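Long-range contact in salivary nitrophorin (Cimex lectularius, PDB 2IMQ), which carries nitric oxide on a heme b group and delivers it to the victim during feeding, causing vasodilation: residues Leu172-Leu186 and Asp193-Lys205. Numbering follows the deposited sequence.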
loop_
_atom_site.group_PDB
_atom_site.type_symbol
_atom_site.label_atom_id
_atom_site.label_comp_id
_atom_site.label_asym_id
_atom_site.label_seq_id
_atom_site.Cartn_x
_atom_site.Cartn_y
_atom_site.Cartn_z
ATOM N N LEU A 172 2.517 -1.853 -7.221
ATOM C CA LEU A 172 1.667 -2.544 -8.175
ATOM C C LEU A 172 2.394 -3.088 -9.415
ATOM O O LEU A 172 1.771 -3.663 -10.275
ATOM C CB LEU A 172 0.553 -1.637 -8.629
ATOM C CG LEU A 172 -0.314 -0.964 -7.538
ATOM C CD1 LEU A 172 -1.331 -0.045 -8.163
ATOM C CD2 LEU A 172 -0.992 -1.945 -6.622
ATOM N N ASN A 173 3.680 -2.834 -9.481
ATOM C CA ASN A 173 4.500 -3.150 -10.640
ATOM C C ASN A 173 4.095 -2.364 -11.849
ATOM O O ASN A 173 4.275 -2.757 -12.969
ATOM C CB ASN A 173 4.626 -4.659 -10.946
ATOM C CG ASN A 173 5.917 -4.951 -11.605
ATOM O OD1 ASN A 173 6.925 -4.303 -11.295
ATOM N ND2 ASN A 173 5.910 -5.916 -12.513
ATOM N N VAL A 174 3.527 -1.199 -11.590
ATOM C CA VAL A 174 3.177 -0.168 -12.575
ATOM C C VAL A 174 4.375 0.828 -12.651
ATOM O O VAL A 174 4.811 1.310 -11.617
ATOM C CB VAL A 174 1.876 0.572 -12.164
ATOM C CG1 VAL A 174 1.677 1.793 -12.980
ATOM C CG2 VAL A 174 0.701 -0.369 -12.303
ATOM N N ARG A 175 4.791 1.124 -13.864
ATOM C CA ARG A 175 5.953 1.996 -14.069
ATOM C C ARG A 175 5.623 3.088 -15.086
ATOM O O ARG A 175 4.543 3.118 -15.643
ATOM C CB ARG A 175 7.166 1.187 -14.495
ATOM C CG ARG A 175 7.560 0.076 -13.497
ATOM C CD ARG A 175 8.126 0.684 -12.241
ATOM N NE ARG A 175 8.651 -0.260 -11.274
ATOM C CZ ARG A 175 7.970 -0.718 -10.231
ATOM N NH1 ARG A 175 6.696 -0.382 -10.049
ATOM N NH2 ARG A 175 8.552 -1.528 -9.381
ATOM N N VAL A 176 6.580 3.987 -15.264
ATOM C CA VAL A 176 6.446 5.044 -16.233
ATOM C C VAL A 176 7.080 4.580 -17.522
ATOM O O VAL A 176 8.287 4.317 -17.565
ATOM C CB VAL A 176 7.116 6.313 -15.668
ATOM C CG1 VAL A 176 7.317 7.386 -16.725
ATOM C CG2 VAL A 176 6.300 6.917 -14.513
ATOM N N GLU A 177 6.284 4.518 -18.571
ATOM C CA GLU A 177 6.696 3.980 -19.841
ATOM C C GLU A 177 7.161 5.116 -20.770
ATOM O O GLU A 177 6.499 5.479 -21.721
ATOM C CB GLU A 177 5.538 3.193 -20.438
ATOM C CG GLU A 177 5.979 2.301 -21.581
ATOM C CD GLU A 177 4.952 1.332 -22.066
ATOM O OE1 GLU A 177 4.083 0.918 -21.270
ATOM O OE2 GLU A 177 5.071 0.961 -23.272
ATOM N N THR A 178 8.337 5.633 -20.488
ATOM C CA THR A 178 9.076 6.505 -21.378
ATOM C C THR A 178 10.533 6.360 -21.035
ATOM O O THR A 178 10.928 5.642 -20.116
ATOM C CB THR A 178 8.592 7.954 -21.262
ATOM O OG1 THR A 178 9.157 8.757 -22.302
ATOM C CG2 THR A 178 8.929 8.616 -19.948
ATOM N N ASN A 179 11.392 7.048 -21.775
ATOM C CA ASN A 179 12.800 6.950 -21.499
ATOM C C ASN A 179 13.194 7.822 -20.317
ATOM O O ASN A 179 12.478 8.739 -19.919
ATOM C CB ASN A 179 13.618 7.283 -22.758
ATOM C CG ASN A 179 13.420 8.712 -23.164
ATOM O OD1 ASN A 179 14.009 9.605 -22.552
ATOM N ND2 ASN A 179 12.638 8.934 -24.187
ATOM N N ALA A 180 14.347 7.515 -19.763
ATOM C CA ALA A 180 14.814 8.168 -18.560
ATOM C C ALA A 180 15.091 9.641 -18.776
ATOM O O ALA A 180 14.932 10.454 -17.884
ATOM C CB ALA A 180 16.005 7.501 -17.976
ATOM N N THR A 181 15.584 9.998 -19.941
ATOM C CA THR A 181 15.936 11.423 -20.191
ATOM C C THR A 181 14.696 12.291 -20.153
ATOM O O THR A 181 14.658 13.315 -19.449
ATOM C CB THR A 181 16.527 11.610 -21.583
ATOM O OG1 THR A 181 17.385 10.517 -21.897
ATOM C CG2 THR A 181 17.384 12.891 -21.615
ATOM N N HIS A 182 13.645 11.863 -20.830
ATOM C CA HIS A 182 12.413 12.610 -20.856
ATOM C C HIS A 182 11.778 12.650 -19.478
ATOM O O HIS A 182 11.309 13.675 -19.027
ATOM C CB HIS A 182 11.501 12.035 -21.905
ATOM C CG HIS A 182 10.256 12.808 -22.115
ATOM N ND1 HIS A 182 10.255 14.148 -22.456
ATOM C CD2 HIS A 182 8.965 12.434 -22.064
ATOM C CE1 HIS A 182 9.002 14.552 -22.600
ATOM N NE2 HIS A 182 8.195 13.532 -22.343
ATOM N N ALA A 183 11.730 11.502 -18.812
ATOM C CA ALA A 183 11.158 11.446 -17.492
ATOM C C ALA A 183 11.881 12.388 -16.523
ATOM O O ALA A 183 11.234 13.153 -15.787
ATOM C CB ALA A 183 11.247 10.002 -16.956
ATOM N N LYS A 184 13.202 12.351 -16.547
ATOM C CA LYS A 184 13.955 13.217 -15.649
ATOM C C LYS A 184 13.742 14.701 -15.963
ATOM O O LYS A 184 13.623 15.536 -15.059
ATOM C CB LYS A 184 15.408 12.857 -15.620
ATOM C CG LYS A 184 16.234 13.704 -14.627
ATOM C CD LYS A 184 15.777 13.527 -13.185
ATOM C CE LYS A 184 16.839 13.955 -12.171
ATOM N NZ LYS A 184 17.389 15.249 -12.525
ATOM N N SER A 185 13.642 15.031 -17.244
ATOM C CA SER A 185 13.328 16.407 -17.599
ATOM C C SER A 185 11.982 16.840 -17.047
ATOM O O SER A 185 11.871 17.938 -16.533
ATOM C CB SER A 185 13.336 16.577 -19.106
ATOM O OG SER A 185 13.070 17.918 -19.467
ATOM N N LEU A 186 10.945 15.998 -17.137
ATOM C CA LEU A 186 9.663 16.330 -16.575
ATOM C C LEU A 186 9.704 16.456 -15.064
ATOM O O LEU A 186 9.097 17.352 -14.504
ATOM C CB LEU A 186 8.607 15.323 -17.051
ATOM C CG LEU A 186 8.252 15.372 -18.527
ATOM C CD1 LEU A 186 7.391 14.231 -18.948
ATOM C CD2 LEU A 186 7.452 16.643 -18.891
ATOM N N ASP A 193 1.899 15.813 -13.769
ATOM C CA ASP A 193 0.799 15.307 -14.562
ATOM C C ASP A 193 1.284 14.932 -15.964
ATOM O O ASP A 193 0.799 13.978 -16.566
ATOM C CB ASP A 193 -0.323 16.319 -14.655
ATOM C CG ASP A 193 -1.023 16.564 -13.385
ATOM O OD1 ASP A 193 -0.902 15.766 -12.437
ATOM O OD2 ASP A 193 -1.752 17.590 -13.258
ATOM N N GLY A 194 2.277 15.638 -16.468
ATOM C CA GLY A 194 2.842 15.331 -17.760
ATOM C C GLY A 194 3.552 14.010 -17.733
ATOM O O GLY A 194 3.460 13.213 -18.683
ATOM N N LEU A 195 4.279 13.731 -16.676
ATOM C CA LEU A 195 4.973 12.449 -16.537
ATOM C C LEU A 195 3.973 11.311 -16.266
ATOM O O LEU A 195 4.105 10.192 -16.788
ATOM C CB LEU A 195 6.071 12.527 -15.488
ATOM C CG LEU A 195 6.964 11.286 -15.373
ATOM C CD1 LEU A 195 7.576 10.959 -16.685
ATOM C CD2 LEU A 195 7.953 11.462 -14.322
ATOM N N MET A 196 2.952 11.622 -15.489
ATOM C CA MET A 196 1.881 10.680 -15.196
ATOM C C MET A 196 1.147 10.238 -16.437
ATOM O O MET A 196 0.537 9.173 -16.466
ATOM C CB MET A 196 0.901 11.264 -14.163
ATOM C CG MET A 196 0.066 10.239 -13.417
ATOM S SD MET A 196 1.213 9.196 -12.425
ATOM C CE MET A 196 1.377 9.908 -10.896
ATOM N N ALA A 197 1.205 11.014 -17.512
ATOM C CA ALA A 197 0.627 10.595 -18.789
ATOM C C ALA A 197 1.252 9.284 -19.315
ATOM O O ALA A 197 0.601 8.550 -20.008
ATOM C CB ALA A 197 0.702 11.677 -19.810
ATOM N N PHE A 198 2.478 8.980 -18.908
ATOM C CA PHE A 198 3.230 7.778 -19.329
ATOM C C PHE A 198 3.119 6.648 -18.306
ATOM O O PHE A 198 3.604 5.553 -18.561
ATOM C CB PHE A 198 4.689 8.138 -19.563
ATOM C CG PHE A 198 4.852 9.173 -20.600
ATOM C CD1 PHE A 198 5.107 10.486 -20.262
ATOM C CD2 PHE A 198 4.738 8.851 -21.939
ATOM C CE1 PHE A 198 5.223 11.448 -21.227
ATOM C CE2 PHE A 198 4.891 9.853 -22.903
ATOM C CZ PHE A 198 5.111 11.119 -22.533
ATOM N N ASP A 199 2.505 6.896 -17.156
ATOM C CA ASP A 199 2.350 5.899 -16.156
ATOM C C ASP A 199 1.392 4.807 -16.646
ATOM O O ASP A 199 0.416 5.054 -17.327
ATOM C CB ASP A 199 1.832 6.553 -14.853
ATOM C CG ASP A 199 1.551 5.529 -13.803
ATOM O OD1 ASP A 199 2.498 5.080 -13.098
ATOM O OD2 ASP A 199 0.360 5.159 -13.572
ATOM N N GLN A 200 1.702 3.580 -16.228
ATOM C CA GLN A 200 0.967 2.389 -16.740
ATOM C C GLN A 200 -0.348 2.076 -16.033
ATOM O O GLN A 200 -1.058 1.208 -16.474
ATOM C CB GLN A 200 1.896 1.185 -16.713
ATOM C CG GLN A 200 3.027 1.260 -17.710
ATOM C CD GLN A 200 4.097 0.268 -17.509
ATOM O OE1 GLN A 200 4.417 -0.129 -16.387
ATOM N NE2 GLN A 200 4.768 -0.070 -18.609
ATOM N N LEU A 201 -0.726 2.794 -14.979
ATOM C CA LEU A 201 -1.972 2.436 -14.303
ATOM C C LEU A 201 -3.130 2.566 -15.269
ATOM O O LEU A 201 -4.015 1.710 -15.313
ATOM C CB LEU A 201 -2.167 3.256 -13.037
ATOM C CG LEU A 201 -3.450 2.884 -12.255
ATOM C CD1 LEU A 201 -3.396 1.452 -11.794
ATOM C CD2 LEU A 201 -3.562 3.837 -11.077
ATOM N N LYS A 202 -3.178 3.620 -16.072
ATOM C CA LYS A 202 -4.275 3.758 -17.019
ATOM C C LYS A 202 -4.306 2.665 -18.056
ATOM O O LYS A 202 -5.361 2.298 -18.527
ATOM C CB LYS A 202 -4.192 5.115 -17.717
ATOM C CG LYS A 202 -2.987 5.327 -18.549
ATOM C CD LYS A 202 -2.996 6.704 -19.300
ATOM C CE LYS A 202 -2.747 7.837 -18.368
ATOM N NZ LYS A 202 -1.595 7.725 -17.373
ATOM N N LYS A 203 -3.133 2.155 -18.405
ATOM C CA LYS A 203 -3.030 0.995 -19.336
ATOM C C LYS A 203 -3.560 -0.262 -18.698
ATOM O O LYS A 203 -4.329 -0.996 -19.328
ATOM C CB LYS A 203 -1.595 0.789 -19.761
ATOM C CG LYS A 203 -0.978 1.979 -20.491
ATOM C CD LYS A 203 0.479 1.586 -20.912
ATOM C CE LYS A 203 1.193 2.672 -21.596
ATOM N NZ LYS A 203 0.565 2.762 -22.934
ATOM N N ALA A 204 -3.216 -0.498 -17.445
ATOM C CA ALA A 204 -3.783 -1.598 -16.700
ATOM C C ALA A 204 -5.300 -1.495 -16.640
ATOM O O ALA A 204 -5.997 -2.467 -16.904
ATOM C CB ALA A 204 -3.168 -1.633 -15.318
ATOM N N LYS A 205 -5.808 -0.297 -16.361
ATOM C CA LYS A 205 -7.249 -0.124 -16.331
ATOM C C LYS A 205 -7.926 -0.312 -17.679
ATOM O O LYS A 205 -9.019 -0.868 -17.721
ATOM C CB LYS A 205 -7.633 1.230 -15.752
ATOM C CG LYS A 205 -7.258 1.387 -14.326
ATOM C CD LYS A 205 -7.448 2.803 -13.893
ATOM C CE LYS A 205 -7.690 2.872 -12.481
ATOM N NZ LYS A 205 -8.082 4.325 -12.164
#
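A single antiparallel beta bridge, Val176 opposite Asp199, ties the loop after strand 165-169 to the linker between helices 192-196 and 201-206 in this DNase I-like fold, away from the heme. It shows how an isolated bridge can be extended by side chains. Gln200 N donates to Arg175 O, and Glu177 N to Phe198 O at 2.9 Å. The amide of Gln200 then works in two directions: OE1 accepts the backbone N-H of Arg175, N to OE1 2.8 Å, while NE2 gives a nearly straight bond (174°) to Glu177 OE1. That oxygen lies in the amide plane but is approached from above its own carboxylate, the two planes being 81° apart. Lys147 also donates to Gln200 OE1.

Asp199 turns its carboxylate back with CG anti to the backbone N (chi1 176°), where OD2 caps Leu201 N and OD1 meets Arg244 in a salt bridge; Val174 CG1 packs 3.4 Å from OD1. Toward helix 180-188, Leu195 CD1 fits among Val176 CG1 (3.6 Å), Ala183 and Leu186. Thr178 CB sits over one face of the Phe198 ring, 4.2 Å from its centroid, and His182 turns its ring edge to Phe198 CE1.

With both ends of its amide engaged, Gln200 is fixed in rotation, and Lys203, whose NZ lies 4.3 Å from Glu177 OE1, probably favours the charged carboxylate that receives NE2.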